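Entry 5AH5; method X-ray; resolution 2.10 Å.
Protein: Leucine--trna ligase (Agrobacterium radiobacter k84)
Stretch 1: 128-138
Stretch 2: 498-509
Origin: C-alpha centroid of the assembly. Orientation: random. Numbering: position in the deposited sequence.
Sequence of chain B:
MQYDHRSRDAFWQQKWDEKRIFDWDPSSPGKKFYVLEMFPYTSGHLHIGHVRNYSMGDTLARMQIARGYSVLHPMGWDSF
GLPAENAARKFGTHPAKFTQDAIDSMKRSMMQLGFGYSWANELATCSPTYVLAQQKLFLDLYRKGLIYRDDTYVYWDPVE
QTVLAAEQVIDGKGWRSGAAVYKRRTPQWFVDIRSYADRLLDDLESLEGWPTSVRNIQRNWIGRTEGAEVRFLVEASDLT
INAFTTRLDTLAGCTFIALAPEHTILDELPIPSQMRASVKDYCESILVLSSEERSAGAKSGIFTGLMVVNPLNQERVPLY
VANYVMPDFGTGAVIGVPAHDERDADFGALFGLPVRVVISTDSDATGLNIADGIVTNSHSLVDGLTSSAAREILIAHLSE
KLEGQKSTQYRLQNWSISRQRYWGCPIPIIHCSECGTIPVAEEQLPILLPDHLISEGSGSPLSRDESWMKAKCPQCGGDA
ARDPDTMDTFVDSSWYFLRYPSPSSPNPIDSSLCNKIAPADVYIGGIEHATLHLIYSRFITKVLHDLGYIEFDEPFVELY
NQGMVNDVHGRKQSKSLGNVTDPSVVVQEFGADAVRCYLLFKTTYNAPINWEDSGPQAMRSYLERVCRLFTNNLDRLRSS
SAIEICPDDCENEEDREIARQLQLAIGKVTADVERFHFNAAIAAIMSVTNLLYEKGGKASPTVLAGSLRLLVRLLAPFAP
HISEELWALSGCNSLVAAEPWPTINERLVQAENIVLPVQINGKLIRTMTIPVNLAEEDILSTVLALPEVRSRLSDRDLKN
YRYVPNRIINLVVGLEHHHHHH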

# COMPACT_ATOMS: atom_id res chain seq x y z
N PRO B 128 3.62 -15.67 20.32
CA PRO B 128 2.61 -15.58 21.35
C PRO B 128 2.33 -14.20 21.78
O PRO B 128 1.15 -13.85 22.07
CB PRO B 128 3.21 -16.41 22.50
CG PRO B 128 4.04 -17.46 21.77
CD PRO B 128 4.66 -16.65 20.67
N THR B 129 3.35 -13.36 21.85
CA THR B 129 3.04 -11.96 22.24
C THR B 129 2.06 -11.22 21.30
O THR B 129 1.09 -10.58 21.72
CB THR B 129 4.33 -11.16 22.53
OG1 THR B 129 3.94 -9.96 23.19
CG2 THR B 129 5.12 -10.89 21.23
N TYR B 130 2.23 -11.42 19.99
CA TYR B 130 1.29 -10.86 19.01
C TYR B 130 -0.06 -11.50 19.08
O TYR B 130 -1.11 -10.81 19.07
CB TYR B 130 1.88 -10.98 17.60
CG TYR B 130 1.27 -10.01 16.64
CD1 TYR B 130 0.10 -10.32 15.98
CD2 TYR B 130 1.88 -8.79 16.36
CE1 TYR B 130 -0.46 -9.44 15.05
CE2 TYR B 130 1.32 -7.87 15.46
CZ TYR B 130 0.17 -8.19 14.81
OH TYR B 130 -0.37 -7.30 13.92
N VAL B 131 -0.08 -12.82 19.24
CA VAL B 131 -1.38 -13.51 19.40
C VAL B 131 -2.17 -13.00 20.58
O VAL B 131 -3.39 -12.77 20.50
CB VAL B 131 -1.10 -15.06 19.54
CG1 VAL B 131 -2.33 -15.81 19.93
CG2 VAL B 131 -0.56 -15.61 18.26
N LEU B 132 -1.50 -12.82 21.71
CA LEU B 132 -2.14 -12.25 22.95
C LEU B 132 -2.81 -10.90 22.63
O LEU B 132 -4.06 -10.66 22.78
CB LEU B 132 -1.04 -12.09 24.07
CG LEU B 132 -1.46 -11.30 25.34
CD1 LEU B 132 -2.73 -11.85 25.99
CD2 LEU B 132 -0.33 -11.29 26.37
N ALA B 133 -2.01 -10.02 22.04
CA ALA B 133 -2.56 -8.73 21.60
C ALA B 133 -3.74 -8.84 20.68
O ALA B 133 -4.78 -8.19 20.89
CB ALA B 133 -1.46 -7.90 20.98
N GLN B 134 -3.67 -9.71 19.68
CA GLN B 134 -4.77 -9.77 18.73
C GLN B 134 -6.00 -10.37 19.32
O GLN B 134 -7.12 -9.98 18.98
CB GLN B 134 -4.32 -10.56 17.50
CG GLN B 134 -5.28 -10.50 16.33
CD GLN B 134 -4.56 -10.74 15.00
OE1 GLN B 134 -3.77 -9.90 14.57
NE2 GLN B 134 -4.80 -11.89 14.38
N GLN B 135 -5.81 -11.34 20.23
CA GLN B 135 -6.95 -11.99 20.90
C GLN B 135 -7.64 -10.98 21.77
O GLN B 135 -8.87 -10.92 21.78
CB GLN B 135 -6.52 -13.25 21.63
CG GLN B 135 -6.15 -14.37 20.64
CD GLN B 135 -5.60 -15.64 21.32
OE1 GLN B 135 -5.08 -15.63 22.44
NE2 GLN B 135 -5.71 -16.73 20.61
N LYS B 136 -6.88 -10.12 22.43
CA LYS B 136 -7.52 -9.03 23.20
C LYS B 136 -8.28 -8.11 22.35
O LYS B 136 -9.44 -7.76 22.68
CB LYS B 136 -6.54 -8.22 24.00
CG LYS B 136 -5.87 -8.99 25.09
CD LYS B 136 -4.96 -8.05 25.86
CE LYS B 136 -4.19 -8.77 26.92
NZ LYS B 136 -3.75 -7.82 27.97
N LEU B 137 -7.67 -7.72 21.22
CA LEU B 137 -8.39 -6.85 20.29
C LEU B 137 -9.64 -7.55 19.76
O LEU B 137 -10.69 -6.94 19.66
CB LEU B 137 -7.50 -6.44 19.12
CG LEU B 137 -6.42 -5.38 19.34
CD1 LEU B 137 -5.90 -5.02 17.95
CD2 LEU B 137 -6.97 -4.16 20.04
N PHE B 138 -9.54 -8.84 19.43
CA PHE B 138 -10.72 -9.57 18.91
C PHE B 138 -11.84 -9.52 19.94
O PHE B 138 -13.00 -9.24 19.58
CB PHE B 138 -10.35 -10.98 18.57
CG PHE B 138 -11.49 -11.82 18.08
CD1 PHE B 138 -12.45 -12.34 18.97
CD2 PHE B 138 -11.57 -12.19 16.74
CE1 PHE B 138 -13.50 -13.12 18.49
CE2 PHE B 138 -12.59 -13.01 16.29
CZ PHE B 138 -13.56 -13.46 17.16
N LEU B 498 0.39 -0.37 14.01
CA LEU B 498 0.16 0.12 15.37
C LEU B 498 0.85 -0.65 16.50
O LEU B 498 0.79 -0.20 17.67
CB LEU B 498 -1.35 0.23 15.66
CG LEU B 498 -2.17 0.93 14.63
CD1 LEU B 498 -3.65 0.78 14.92
CD2 LEU B 498 -1.69 2.37 14.50
N ARG B 499 1.48 -1.79 16.18
CA ARG B 499 2.11 -2.62 17.17
C ARG B 499 3.58 -2.43 17.22
O ARG B 499 4.22 -2.58 18.30
CB ARG B 499 1.78 -4.12 16.89
CG ARG B 499 2.49 -5.13 17.77
CD ARG B 499 1.90 -5.12 19.17
NE ARG B 499 2.43 -6.19 20.01
CZ ARG B 499 2.13 -6.36 21.31
NH1 ARG B 499 1.29 -5.53 21.92
NH2 ARG B 499 2.69 -7.35 21.98
N TYR B 500 4.18 -2.12 16.07
CA TYR B 500 5.63 -1.90 16.01
C TYR B 500 6.15 -0.92 17.09
O TYR B 500 7.30 -1.06 17.57
CB TYR B 500 5.96 -1.29 14.65
CG TYR B 500 6.11 -2.18 13.44
CD1 TYR B 500 6.95 -3.30 13.48
CD2 TYR B 500 5.59 -1.78 12.19
CE1 TYR B 500 7.14 -4.08 12.34
CE2 TYR B 500 5.79 -2.55 11.06
CZ TYR B 500 6.59 -3.69 11.13
OH TYR B 500 6.84 -4.49 10.04
N PRO B 501 5.35 0.08 17.48
CA PRO B 501 5.96 1.00 18.47
C PRO B 501 6.26 0.38 19.84
O PRO B 501 7.20 0.85 20.47
CB PRO B 501 4.93 2.10 18.63
CG PRO B 501 4.34 2.19 17.27
CD PRO B 501 4.14 0.70 16.92
N SER B 502 5.50 -0.66 20.28
CA SER B 502 5.93 -1.46 21.45
C SER B 502 5.48 -2.90 21.27
O SER B 502 4.34 -3.23 21.60
CB SER B 502 5.47 -0.90 22.82
OG SER B 502 4.15 -0.65 22.70
N PRO B 503 6.34 -3.71 20.67
CA PRO B 503 5.89 -4.95 20.14
C PRO B 503 5.87 -6.10 21.16
O PRO B 503 5.40 -7.19 20.83
CB PRO B 503 6.89 -5.21 19.08
CG PRO B 503 8.17 -4.70 19.63
CD PRO B 503 7.75 -3.45 20.35
N SER B 504 6.31 -5.85 22.38
CA SER B 504 6.22 -6.86 23.42
C SER B 504 5.33 -6.49 24.56
O SER B 504 5.31 -7.20 25.54
CB SER B 504 7.61 -7.28 23.85
OG SER B 504 8.13 -6.36 24.71
N SER B 505 4.51 -5.46 24.42
CA SER B 505 3.65 -5.01 25.52
C SER B 505 2.41 -5.91 25.73
O SER B 505 1.76 -6.30 24.77
CB SER B 505 3.17 -3.56 25.30
OG SER B 505 2.11 -3.16 26.19
N PRO B 506 2.01 -6.13 27.00
CA PRO B 506 0.80 -6.87 27.30
C PRO B 506 -0.46 -6.10 26.95
O PRO B 506 -1.54 -6.69 27.02
CB PRO B 506 0.89 -7.08 28.84
CG PRO B 506 1.56 -5.85 29.30
CD PRO B 506 2.64 -5.62 28.24
N ASN B 507 -0.35 -4.80 26.59
CA ASN B 507 -1.48 -4.12 25.97
C ASN B 507 -1.28 -4.14 24.43
O ASN B 507 -0.17 -4.08 23.98
CB ASN B 507 -1.55 -2.68 26.45
CG ASN B 507 -1.69 -2.57 27.95
OD1 ASN B 507 -0.85 -1.96 28.61
ND2 ASN B 507 -2.75 -3.20 28.50
N PRO B 508 -2.34 -4.28 23.66
CA PRO B 508 -2.12 -4.45 22.23
C PRO B 508 -1.41 -3.21 21.65
O PRO B 508 -0.29 -3.34 21.07
CB PRO B 508 -3.51 -4.65 21.66
CG PRO B 508 -4.45 -4.80 22.78
CD PRO B 508 -3.76 -4.40 24.04
N ILE B 509 -1.95 -2.03 21.96
CA ILE B 509 -1.45 -0.76 21.43
C ILE B 509 -1.12 0.31 22.52
O ILE B 509 -1.93 0.60 23.38
CB ILE B 509 -2.48 -0.19 20.50
CG1 ILE B 509 -2.65 -1.09 19.29
CG2 ILE B 509 -2.05 1.19 20.01
CD1 ILE B 509 -3.87 -0.77 18.46
O HOH W 1 0.95 -9.02 24.08
O HOH W 2 3.11 -9.42 25.73
O HOH W 3 -4.71 -5.34 28.17

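The side chain of R499 is buried between a helix and an irregular loop, and its guanidinium is satisfied largely by the backbone of its own stretch. R499 NH1 donates to P508 O (2.8 Å) and to S505 O (3.0 Å), and R499 NH2 also reaches S505 O (3.1 Å), so one charged group ties together distant parts of a segment that has no regular secondary structure. Two type I turns, R499 to S502 and S502 to S505, bring the chain round; N507 N donating to S505 OG (3.0 Å) braces the part that follows. Stretch 1, residues 128-138, is helical throughout, with backbone hydrogen bonds from the NH groups of L132 to F138 to the carbonyls four residues earlier.

The helix meets this loop through T129, A133 and K136, whose CA-to-CB bonds point toward it. The methyl of A133 lies over one face of the R499 guanidinium (A133 CB to R499 NH1, 3.8 Å), while T129 OG1 sits at the guanidinium edge, 3.1 Å from R499 NH2. The aliphatic part of the arginine is covered as well: Y130 CE2 lies 3.8 Å from R499 CG, in an oblique approach.

P508 forms the apolar centre. At A133, where the side chain is a single methyl, the backbones come close, with the CA atoms of A133 and P508 4.3 Å apart and A133 CB 3.9 Å from P508 CB; one helical turn on, L137 CD2 packs against P508 CG at 3.8 Å. The extended K136 side chain reaches past this patch, and K136 NZ donates to P506 O at 2.7 Å, a direct hydrogen bond from the helix to the loop.

Water extends the bonding. Water 1 lies within hydrogen-bonding reach of T129 O (2.8 Å) and S505 O (2.9 Å), and can donate to either; water 2 links T129 OG1 (2.7 Å) to S504 O (3.1 Å), and water 3 accepts from K136 NZ (2.7 Å) and N507 ND2 (2.9 Å).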